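Side-chain contacts in transcriptional regulator AcuR (Rhodobacter sphaeroides 2.4.1, PDB 3BRU), which represses transcription of its own operon, probably by binding two operator sequences in the promoter through a TetR-type helix-turn-helix: residues 51-56 with 66-71; 80-85 with 142-147; 150-155 with 188-193; 182-187 with 210-215. All blocks are in the same frame, centred on the assembly; numbering follows the deposited sequence.

Contact 1 of 4, residues 51-56 with 66-71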
# COMPACT_ATOMS: atom_id res chain seq x y z
N VAL A 51 -14.73 9.47 4.01
CA VAL A 51 -15.16 10.06 5.25
C VAL A 51 -15.48 11.53 5.06
O VAL A 51 -14.60 12.33 4.72
CB VAL A 51 -14.07 9.86 6.33
CG1 VAL A 51 -14.47 10.54 7.61
CG2 VAL A 51 -13.86 8.37 6.57
N GLY A 52 -16.75 11.90 5.29
CA GLY A 52 -17.16 13.29 5.20
C GLY A 52 -17.06 14.01 6.55
O GLY A 52 -16.92 13.37 7.60
N VAL A 53 -17.17 15.33 6.50
CA VAL A 53 -17.13 16.16 7.69
C VAL A 53 -18.26 15.85 8.67
O VAL A 53 -18.03 15.83 9.88
CB VAL A 53 -17.13 17.67 7.31
CG1 VAL A 53 -17.32 18.59 8.53
CG2 VAL A 53 -15.85 18.02 6.56
N ASP A 54 -19.47 15.60 8.18
CA ASP A 54 -20.56 15.29 9.08
C ASP A 54 -20.30 14.05 9.91
O ASP A 54 -20.64 14.02 11.08
CB ASP A 54 -21.88 15.11 8.35
CG ASP A 54 -22.43 16.40 7.79
OD1 ASP A 54 -21.99 17.51 8.21
OD2 ASP A 54 -23.35 16.31 6.92
N GLU A 55 -19.73 13.02 9.30
CA GLU A 55 -19.36 11.80 10.04
C GLU A 55 -18.34 12.10 11.16
O GLU A 55 -18.47 11.62 12.27
CB GLU A 55 -18.88 10.72 9.06
CG GLU A 55 -18.13 9.53 9.67
CD GLU A 55 -17.72 8.44 8.62
OE1 GLU A 55 -18.29 8.41 7.48
OE2 GLU A 55 -16.85 7.58 8.95
N ILE A 56 -17.33 12.91 10.85
CA ILE A 56 -16.34 13.38 11.85
C ILE A 56 -17.03 14.12 13.01
O ILE A 56 -16.72 13.85 14.17
CB ILE A 56 -15.22 14.31 11.23
CG1 ILE A 56 -14.34 13.54 10.22
CG2 ILE A 56 -14.39 15.04 12.30
CD1 ILE A 56 -13.85 12.21 10.70
N SER A 66 -17.54 24.83 15.48
CA SER A 66 -16.25 24.53 16.12
C SER A 66 -15.23 23.93 15.14
O SER A 66 -14.05 24.22 15.21
CB SER A 66 -16.41 23.59 17.31
OG SER A 66 -17.21 24.18 18.29
N PHE A 67 -15.71 23.09 14.23
CA PHE A 67 -14.90 22.62 13.15
C PHE A 67 -14.36 23.80 12.32
O PHE A 67 -13.17 23.86 12.03
CB PHE A 67 -15.68 21.63 12.27
CG PHE A 67 -14.87 21.07 11.15
CD1 PHE A 67 -14.13 19.91 11.33
CD2 PHE A 67 -14.79 21.74 9.93
CE1 PHE A 67 -13.36 19.39 10.30
CE2 PHE A 67 -13.99 21.23 8.87
CZ PHE A 67 -13.27 20.06 9.06
N TYR A 68 -15.23 24.74 11.96
CA TYR A 68 -14.79 25.85 11.07
C TYR A 68 -14.01 26.93 11.79
O TYR A 68 -13.33 27.72 11.16
CB TYR A 68 -15.90 26.39 10.16
CG TYR A 68 -16.26 25.36 9.11
CD1 TYR A 68 -15.34 24.98 8.12
CD2 TYR A 68 -17.49 24.68 9.16
CE1 TYR A 68 -15.64 23.99 7.19
CE2 TYR A 68 -17.81 23.69 8.24
CZ TYR A 68 -16.90 23.36 7.25
OH TYR A 68 -17.24 22.38 6.33
N HIS A 69 -14.06 26.92 13.11
CA HIS A 69 -13.20 27.75 13.92
C HIS A 69 -11.73 27.40 13.68
O HIS A 69 -10.89 28.29 13.58
CB HIS A 69 -13.53 27.56 15.40
CG HIS A 69 -12.72 28.42 16.31
ND1 HIS A 69 -12.90 29.79 16.39
CD2 HIS A 69 -11.74 28.12 17.20
CE1 HIS A 69 -12.06 30.29 17.29
NE2 HIS A 69 -11.34 29.30 17.79
N TYR A 70 -11.45 26.11 13.58
CA TYR A 70 -10.11 25.59 13.51
C TYR A 70 -9.66 25.29 12.09
O TYR A 70 -8.49 25.43 11.78
CB TYR A 70 -10.01 24.33 14.38
CG TYR A 70 -10.07 24.61 15.87
CD1 TYR A 70 -9.02 25.27 16.53
CD2 TYR A 70 -11.18 24.23 16.63
CE1 TYR A 70 -9.07 25.53 17.92
CE2 TYR A 70 -11.25 24.49 18.00
CZ TYR A 70 -10.19 25.13 18.64
OH TYR A 70 -10.25 25.38 19.98
N PHE A 71 -10.56 24.85 11.22
CA PHE A 71 -10.13 24.34 9.90
C PHE A 71 -10.94 25.02 8.84
O PHE A 71 -12.13 25.27 9.06
CB PHE A 71 -10.28 22.82 9.82
CG PHE A 71 -9.64 22.08 10.98
CD1 PHE A 71 -8.25 22.08 11.13
CD2 PHE A 71 -10.42 21.44 11.93
CE1 PHE A 71 -7.66 21.43 12.20
CE2 PHE A 71 -9.84 20.78 13.00
CZ PHE A 71 -8.47 20.76 13.13

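Contact 2 of 4, residues 80-85 with 142-147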
# COMPACT_ATOMS: atom_id res chain seq x y z
N ALA A 80 -3.81 18.91 8.80
CA ALA A 80 -3.64 18.94 10.24
C ALA A 80 -3.54 17.53 10.80
O ALA A 80 -2.81 17.31 11.77
CB ALA A 80 -4.83 19.69 10.92
N LEU A 81 -4.30 16.58 10.23
CA LEU A 81 -4.23 15.19 10.69
C LEU A 81 -2.90 14.56 10.37
O LEU A 81 -2.40 13.80 11.16
CB LEU A 81 -5.37 14.31 10.15
CG LEU A 81 -6.78 14.68 10.57
CD1 LEU A 81 -7.79 13.88 9.75
CD2 LEU A 81 -6.97 14.48 12.07
N ILE A 82 -2.36 14.85 9.19
CA ILE A 82 -1.02 14.38 8.82
C ILE A 82 0.03 14.95 9.80
O ILE A 82 0.87 14.20 10.30
CB ILE A 82 -0.65 14.75 7.36
CG1 ILE A 82 -1.51 14.00 6.36
CG2 ILE A 82 0.82 14.50 7.08
CD1 ILE A 82 -1.52 14.72 4.99
N GLU A 83 -0.01 16.26 10.08
CA GLU A 83 0.88 16.86 11.09
C GLU A 83 0.71 16.24 12.47
O GLU A 83 1.69 16.06 13.19
CB GLU A 83 0.71 18.38 11.17
CG GLU A 83 1.21 19.07 9.93
CD GLU A 83 0.68 20.52 9.74
OE1 GLU A 83 -0.36 20.91 10.34
OE2 GLU A 83 1.32 21.27 8.96
N ALA A 84 -0.51 15.85 12.83
CA ALA A 84 -0.73 15.24 14.16
C ALA A 84 -0.15 13.84 14.23
O ALA A 84 0.48 13.46 15.23
CB ALA A 84 -2.23 15.23 14.53
N TYR A 85 -0.37 13.08 13.15
CA TYR A 85 0.12 11.72 12.99
C TYR A 85 1.65 11.70 12.92
O TYR A 85 2.29 10.89 13.57
CB TYR A 85 -0.50 11.08 11.75
CG TYR A 85 -0.25 9.60 11.65
CD1 TYR A 85 -1.08 8.68 12.31
CD2 TYR A 85 0.83 9.11 10.93
CE1 TYR A 85 -0.86 7.30 12.22
CE2 TYR A 85 1.08 7.74 10.84
CZ TYR A 85 0.24 6.85 11.49
OH TYR A 85 0.51 5.51 11.41
N ASP A 142 -3.79 18.58 -4.29
CA ASP A 142 -2.34 18.36 -4.51
C ASP A 142 -1.34 18.76 -3.40
O ASP A 142 -0.23 18.25 -3.40
CB ASP A 142 -1.86 18.71 -5.93
CG ASP A 142 -1.71 17.42 -6.83
OD1 ASP A 142 -2.74 16.91 -7.37
OD2 ASP A 142 -0.55 16.92 -7.00
N ASP A 143 -1.76 19.59 -2.45
CA ASP A 143 -1.01 19.87 -1.19
C ASP A 143 -0.52 18.62 -0.42
O ASP A 143 0.54 18.62 0.19
CB ASP A 143 -1.92 20.65 -0.22
CG ASP A 143 -1.70 22.15 -0.29
OD1 ASP A 143 -1.05 22.62 -1.24
OD2 ASP A 143 -2.18 22.88 0.62
N PHE A 144 -1.35 17.58 -0.46
CA PHE A 144 -1.12 16.35 0.26
C PHE A 144 0.15 15.62 -0.21
O PHE A 144 0.84 15.04 0.62
CB PHE A 144 -2.35 15.46 0.15
CG PHE A 144 -3.51 15.90 1.00
CD1 PHE A 144 -4.07 17.16 0.85
CD2 PHE A 144 -4.04 15.06 1.96
CE1 PHE A 144 -5.15 17.57 1.66
CE2 PHE A 144 -5.12 15.46 2.75
CZ PHE A 144 -5.68 16.71 2.58
N ARG A 145 0.46 15.67 -1.51
CA ARG A 145 1.61 14.96 -2.05
C ARG A 145 2.92 15.22 -1.27
O ARG A 145 3.53 14.28 -0.73
CB ARG A 145 1.77 15.22 -3.56
CG ARG A 145 2.55 14.12 -4.31
CD ARG A 145 2.61 14.31 -5.89
NE ARG A 145 1.27 14.33 -6.52
CZ ARG A 145 0.53 13.25 -6.76
NH1 ARG A 145 -0.69 13.36 -7.31
NH2 ARG A 145 0.98 12.05 -6.46
N ALA A 146 3.32 16.48 -1.18
CA ALA A 146 4.54 16.87 -0.50
C ALA A 146 4.45 16.60 1.01
O ALA A 146 5.45 16.25 1.65
CB ALA A 146 4.83 18.35 -0.75
N ALA A 147 3.25 16.76 1.57
CA ALA A 147 3.08 16.55 2.99
C ALA A 147 3.26 15.06 3.29
O ALA A 147 4.00 14.70 4.20
CB ALA A 147 1.75 17.05 3.46

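Contact 3 of 4, residues 150-155 with 188-193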
# COMPACT_ATOMS: atom_id res chain seq x y z
N GLY A 150 6.90 13.97 2.66
CA GLY A 150 7.73 14.54 3.72
C GLY A 150 7.81 13.64 4.94
O GLY A 150 8.91 13.41 5.48
N VAL A 151 6.67 13.13 5.38
CA VAL A 151 6.60 12.26 6.57
C VAL A 151 7.39 10.94 6.35
O VAL A 151 8.19 10.52 7.20
CB VAL A 151 5.14 11.96 6.91
CG1 VAL A 151 5.02 10.99 8.03
CG2 VAL A 151 4.36 13.27 7.25
N LEU A 152 7.16 10.30 5.21
CA LEU A 152 7.84 9.07 4.81
C LEU A 152 9.36 9.21 4.73
O LEU A 152 10.12 8.34 5.17
CB LEU A 152 7.29 8.60 3.45
CG LEU A 152 5.87 7.96 3.44
CD1 LEU A 152 5.25 7.88 2.01
CD2 LEU A 152 5.87 6.59 4.11
N GLU A 153 9.82 10.31 4.14
CA GLU A 153 11.22 10.60 4.07
C GLU A 153 11.82 10.83 5.45
O GLU A 153 12.96 10.44 5.67
CB GLU A 153 11.49 11.76 3.12
CG GLU A 153 11.55 11.25 1.68
CD GLU A 153 11.41 12.37 0.66
OE1 GLU A 153 11.29 13.55 1.09
OE2 GLU A 153 11.39 12.08 -0.57
N THR A 154 11.06 11.40 6.38
CA THR A 154 11.53 11.49 7.76
C THR A 154 11.76 10.12 8.37
O THR A 154 12.82 9.87 8.97
CB THR A 154 10.55 12.31 8.66
OG1 THR A 154 10.49 13.64 8.15
CG2 THR A 154 11.02 12.36 10.16
N TRP A 155 10.78 9.24 8.22
CA TRP A 155 10.88 7.89 8.72
C TRP A 155 12.10 7.16 8.13
O TRP A 155 12.83 6.46 8.87
CB TRP A 155 9.61 7.14 8.43
CG TRP A 155 8.39 7.70 9.13
CD1 TRP A 155 8.35 8.60 10.18
CD2 TRP A 155 7.03 7.36 8.85
NE1 TRP A 155 7.05 8.85 10.54
CE2 TRP A 155 6.22 8.10 9.76
CE3 TRP A 155 6.41 6.49 7.92
CZ2 TRP A 155 4.81 8.01 9.75
CZ3 TRP A 155 5.01 6.39 7.92
CH2 TRP A 155 4.23 7.15 8.83
N GLY A 188 8.20 -1.79 1.88
CA GLY A 188 7.67 -3.10 2.22
C GLY A 188 6.76 -3.12 3.42
O GLY A 188 5.72 -3.81 3.42
N TRP A 189 7.12 -2.34 4.45
CA TRP A 189 6.31 -2.25 5.68
C TRP A 189 4.92 -1.64 5.49
O TRP A 189 3.98 -2.07 6.07
CB TRP A 189 7.10 -1.49 6.74
CG TRP A 189 6.42 -1.34 8.03
CD1 TRP A 189 5.97 -0.19 8.58
CD2 TRP A 189 6.12 -2.38 8.96
NE1 TRP A 189 5.41 -0.43 9.81
CE2 TRP A 189 5.48 -1.78 10.07
CE3 TRP A 189 6.29 -3.78 8.96
CZ2 TRP A 189 5.04 -2.52 11.18
CZ3 TRP A 189 5.85 -4.51 10.07
CH2 TRP A 189 5.23 -3.88 11.16
N GLU A 190 4.82 -0.62 4.66
CA GLU A 190 3.51 -0.07 4.31
C GLU A 190 2.63 -1.08 3.54
O GLU A 190 1.39 -1.08 3.69
CB GLU A 190 3.66 1.23 3.50
CG GLU A 190 4.10 2.44 4.31
CD GLU A 190 3.06 2.92 5.36
OE1 GLU A 190 1.84 2.62 5.23
OE2 GLU A 190 3.48 3.59 6.33
N GLY A 191 3.26 -1.94 2.74
CA GLY A 191 2.55 -2.96 1.98
C GLY A 191 2.14 -4.12 2.85
O GLY A 191 1.10 -4.76 2.61
N ALA A 192 2.97 -4.43 3.86
CA ALA A 192 2.63 -5.42 4.90
C ALA A 192 1.41 -4.94 5.75
O ALA A 192 0.50 -5.72 6.01
CB ALA A 192 3.84 -5.72 5.78
N ILE A 193 1.41 -3.67 6.14
CA ILE A 193 0.26 -3.09 6.83
C ILE A 193 -1.01 -3.12 5.98
O ILE A 193 -2.07 -3.50 6.49
CB ILE A 193 0.54 -1.68 7.35
CG1 ILE A 193 1.43 -1.76 8.58
CG2 ILE A 193 -0.78 -0.98 7.76
CD1 ILE A 193 2.25 -0.51 8.73

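Contact 4 of 4, residues 182-187 with 210-215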
# COMPACT_ATOMS: atom_id res chain seq x y z
N ALA A 182 16.79 1.41 3.96
CA ALA A 182 15.76 2.16 4.70
C ALA A 182 14.54 2.41 3.82
O ALA A 182 13.42 2.34 4.30
CB ALA A 182 16.32 3.48 5.23
N GLU A 183 14.77 2.72 2.53
CA GLU A 183 13.70 2.96 1.62
C GLU A 183 12.98 1.65 1.34
O GLU A 183 11.75 1.61 1.34
CB GLU A 183 14.17 3.62 0.32
CG GLU A 183 12.98 3.99 -0.57
CD GLU A 183 13.36 4.62 -1.89
OE1 GLU A 183 14.57 4.60 -2.24
OE2 GLU A 183 12.45 5.11 -2.59
N ALA A 184 13.73 0.58 1.07
CA ALA A 184 13.08 -0.71 0.86
C ALA A 184 12.29 -1.16 2.10
O ALA A 184 11.18 -1.64 1.92
CB ALA A 184 14.06 -1.77 0.43
N PHE A 185 12.82 -0.98 3.33
CA PHE A 185 12.03 -1.24 4.55
C PHE A 185 10.66 -0.52 4.57
O PHE A 185 9.64 -1.17 4.81
CB PHE A 185 12.78 -0.91 5.87
CG PHE A 185 11.96 -1.22 7.11
CD1 PHE A 185 11.97 -2.50 7.66
CD2 PHE A 185 11.12 -0.27 7.68
CE1 PHE A 185 11.18 -2.81 8.78
CE2 PHE A 185 10.32 -0.58 8.79
CZ PHE A 185 10.36 -1.86 9.35
N TRP A 186 10.64 0.79 4.33
CA TRP A 186 9.38 1.55 4.40
C TRP A 186 8.40 1.25 3.25
O TRP A 186 7.16 1.24 3.48
CB TRP A 186 9.62 3.06 4.63
CG TRP A 186 10.02 3.27 6.08
CD1 TRP A 186 11.29 3.40 6.56
CD2 TRP A 186 9.15 3.24 7.22
NE1 TRP A 186 11.26 3.47 7.95
CE2 TRP A 186 9.96 3.37 8.37
CE3 TRP A 186 7.75 3.11 7.38
CZ2 TRP A 186 9.42 3.42 9.67
CZ3 TRP A 186 7.22 3.13 8.67
CH2 TRP A 186 8.05 3.29 9.79
N ILE A 187 8.93 0.99 2.05
CA ILE A 187 8.11 0.47 0.93
C ILE A 187 7.42 -0.85 1.37
O ILE A 187 6.21 -1.00 1.25
CB ILE A 187 8.96 0.18 -0.36
CG1 ILE A 187 9.46 1.46 -1.06
CG2 ILE A 187 8.19 -0.77 -1.32
CD1 ILE A 187 10.49 1.20 -2.17
N ARG A 210 10.27 -11.43 8.46
CA ARG A 210 11.00 -12.67 8.38
C ARG A 210 11.88 -12.66 7.13
O ARG A 210 13.07 -12.96 7.18
CB ARG A 210 10.01 -13.82 8.32
CG ARG A 210 10.60 -15.18 8.58
CD ARG A 210 9.51 -16.26 8.88
NE ARG A 210 8.71 -15.99 10.09
CZ ARG A 210 7.38 -15.80 10.13
NH1 ARG A 210 6.63 -15.84 9.02
NH2 ARG A 210 6.80 -15.56 11.31
N THR A 211 11.30 -12.27 6.00
CA THR A 211 12.03 -12.26 4.72
C THR A 211 13.01 -11.08 4.62
O THR A 211 14.14 -11.27 4.21
CB THR A 211 11.04 -12.39 3.55
OG1 THR A 211 10.36 -13.65 3.70
CG2 THR A 211 11.73 -12.36 2.20
N PHE A 212 12.61 -9.91 5.10
CA PHE A 212 13.51 -8.73 5.15
C PHE A 212 14.73 -8.92 6.05
O PHE A 212 15.81 -8.42 5.75
CB PHE A 212 12.74 -7.49 5.59
CG PHE A 212 13.42 -6.21 5.21
CD1 PHE A 212 13.16 -5.61 3.97
CD2 PHE A 212 14.33 -5.59 6.07
CE1 PHE A 212 13.82 -4.43 3.58
CE2 PHE A 212 14.99 -4.42 5.70
CZ PHE A 212 14.73 -3.83 4.45
N GLY A 213 14.54 -9.65 7.15
CA GLY A 213 15.60 -9.97 8.13
C GLY A 213 16.82 -10.70 7.57
O GLY A 213 17.90 -10.66 8.17
N ARG A 214 16.64 -11.34 6.40
CA ARG A 214 17.71 -12.00 5.65
C ARG A 214 18.75 -11.02 5.12
O ARG A 214 19.86 -11.42 4.79
CB ARG A 214 17.16 -12.71 4.42
CG ARG A 214 16.11 -13.77 4.63
CD ARG A 214 16.65 -14.94 5.31
NE ARG A 214 15.96 -16.14 4.86
CZ ARG A 214 16.55 -17.17 4.23
NH1 ARG A 214 15.81 -18.23 3.90
NH2 ARG A 214 17.87 -17.17 3.96
N HIS A 215 18.36 -9.76 4.96
CA HIS A 215 19.29 -8.73 4.48
C HIS A 215 20.41 -8.45 5.50
O HIS A 215 21.39 -7.83 5.15
CB HIS A 215 18.57 -7.42 4.14
CG HIS A 215 17.67 -7.50 2.95
ND1 HIS A 215 18.13 -7.74 1.68
CD2 HIS A 215 16.33 -7.33 2.83
CE1 HIS A 215 17.12 -7.72 0.83
NE2 HIS A 215 16.01 -7.47 1.50

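Contact 1 of 4, residues 51-56 with 66-71
V53 lays one methyl squarely on the ring of F67. Its CG1 stands 4.1 Å from the centroid of the F67 ring and only 4° off the ring normal, a CH-pi contact over the middle of the face. The other methyl, CG2, comes down near the rim and lies 4.1 Å from F67 CZ. CG1 is carried anti to the backbone N of V53 (chi1 171°), which sets CG1 over the ring centre and leaves CG2 beside the rim at CZ. F67 likewise throws its ring away from its own backbone N (chi1 -178°) and across the gap between the helices. On the opposite face of that ring sits F71 CD2, 3.9 Å above the plane, so the phenyl is sandwiched between a valine and its own neighbour one turn on. Y68 adds a thin margin: its OH ends 4.4 Å from V53 CG1, while F67 CD2 rests over the centre of the Y68 ring. V53 opens helix 53-60 directly after the N-cap residue G52, and F67 belongs to helix 64-70, so the pair joins the two helices of the predicted helix-turn-helix; the second is the recognition helix in TetR-family repressors. F77 on helix 74-97 meets F67 edge-to-face and also touches I56, extending the hydrophobic cluster toward that helix. The V53-F67 packing is apolar, and the Y68 hydroxyl only skirts it, which suggests that at this point the helices are held by fit and by burial of the F67 ring rather than by directional polar bonds.

Contact 2 of 4, residues 80-85 with 142-147
I82 faces A147 and F144 across a buried meeting of two helices, and its side chain supplies the greatest share of the surface lost here. The tip does most of the work: CD1 lies 4.0 Å from F144 CD2 and 4.3 Å from A147 CB, resting in the corner formed by the phenyl and the methyl. CG1 points anti to the carbonyl carbon of I82 and the chain then runs on extended (chi2 159°), which carries CD1 forward to this spot. The branch methyl CG2 takes another course and ends 4.3 Å from A147 O. The small side chain of A147 lets the backbones come close, with 7.5 Å between I82 CA and A147 CA. F144 starts off to one side and reaches in with its ring, which I82 CD1 meets at a slant; Y48 touches the same ring edge-to-face. L133, L148 and V151 also pack on I82. Flanking F144 in the chain, R145 NE forms a salt bridge with D142 OD2, 3.2 Å away, with OD2 nearly in the guanidinium plane, and R145 NH2 donates a hydrogen bond to L198 O of the second subunit. Helix 74-97 runs out of the DNA-binding region, whereas helix 143-167 belongs to the C-terminal domain; their packing is the interdomain junction of the TetR fold, which in relatives such as TetR relays ligand-induced movement to the DNA-binding domain, and may do so here.

Contact 3 of 4, residues 150-155 with 188-193
This is a buried, weakly polar contact in the C-terminal core, where the carboxylate of E190 on helix 178-199 meets the ring edge of W155 on helix 143-167. E190 OE2 lies 3.6 Å from W155 CZ3, close to the indole plane, and ring and carboxylate are almost coplanar, 11° apart. The oxygen thus faces the electropositive C-H rim rather than the pi cloud. L152 CD2 approaches the same oxygen at 4.4 Å. Long side chains span the gap, since L152 CA and E190 CA are 10.1 Å apart; the glutamate bends at chi2 (-66°) to deliver its head group. In the TetR fold, the last two long helices of each subunit pair with those of its partner in a four-helix bundle. Helix 178-199 fits that role, A192 packing on I187 of the second subunit; L152, on helix 143-167, also touches R195 of that subunit. W155 is itself built into the core, with V151 CG1 over one face of the indole and F89 and W186 meeting the ring. E190 OE2 is buried with no polar partner in the model, a setting that would be expected to raise the pKa of the acid.

Contact 4 of 4, residues 182-187 with 210-215
F212 reaches from helix 203-212 onto the flank of helix 178-199, where A184 and F185 receive it; in the TetR fold these two C-terminal helices are the ones that form the four-helix dimer bundle with their mates. CB points toward the facing helix, and CG swings anti to the backbone N (chi1 -160°), sending the ring straight across the gap. H215, three residues on, sets its CD2 3.7 Å above the plane, over the centre of one face of the F212 ring. Farther out the ring bears on backbone as well as side chains. CE1 lies 3.6 Å from F185 N and 3.9 Å from A184 C, with the methyl of A184 also nearby. The tip, CZ, presses on F185, 3.8 Å from its CB. On the other side of the tip, the second meta carbon, CE2, looks toward F185 CD1. The two phenyl rings form a T-shaped pair: the edge of F185 addresses the face of F212 opposite H215, with centroids 5.7 Å apart and planes at 81°. F185 itself continues into the core against L108, F111 and T112 of helix 104-120, while L181 and F208 also touch F212. The second subunit lies close by. A184 packs on its T211, E183 OE1 hydrogen-bonds to its S207 OG, and H215 meets its counterpart H215 there. Within the T-shaped pair the leading atom is F185 CD1, 4.1 Å above the F212 plane and displaced from the ring centre toward the rim, where CE2 is 4.1 Å away.

How the contacts relate
From the N terminus, contact 1 closes a loop of nine residues that includes the turn of the predicted helix-turn-helix, bringing helix 53-60 onto helix 64-70. F71 then packs on A80, leading into helix 74-97. Contact 2 closes a much longer loop of 56 residues and ties that helix, which leads out of the DNA-binding region, to helix 143-167. Contact 3 starts further along helix 143-167 and joins it to helix 178-199; it touches contact 2 through I82 with V151 and Y85 with W155. Contact 4 begins before contact 3 has closed, so these two cross, sharing helix 178-199 and both touching the second subunit. Contacts 1 and 4 lie on opposite sides of the chain's centre, about 38 Å apart between centres.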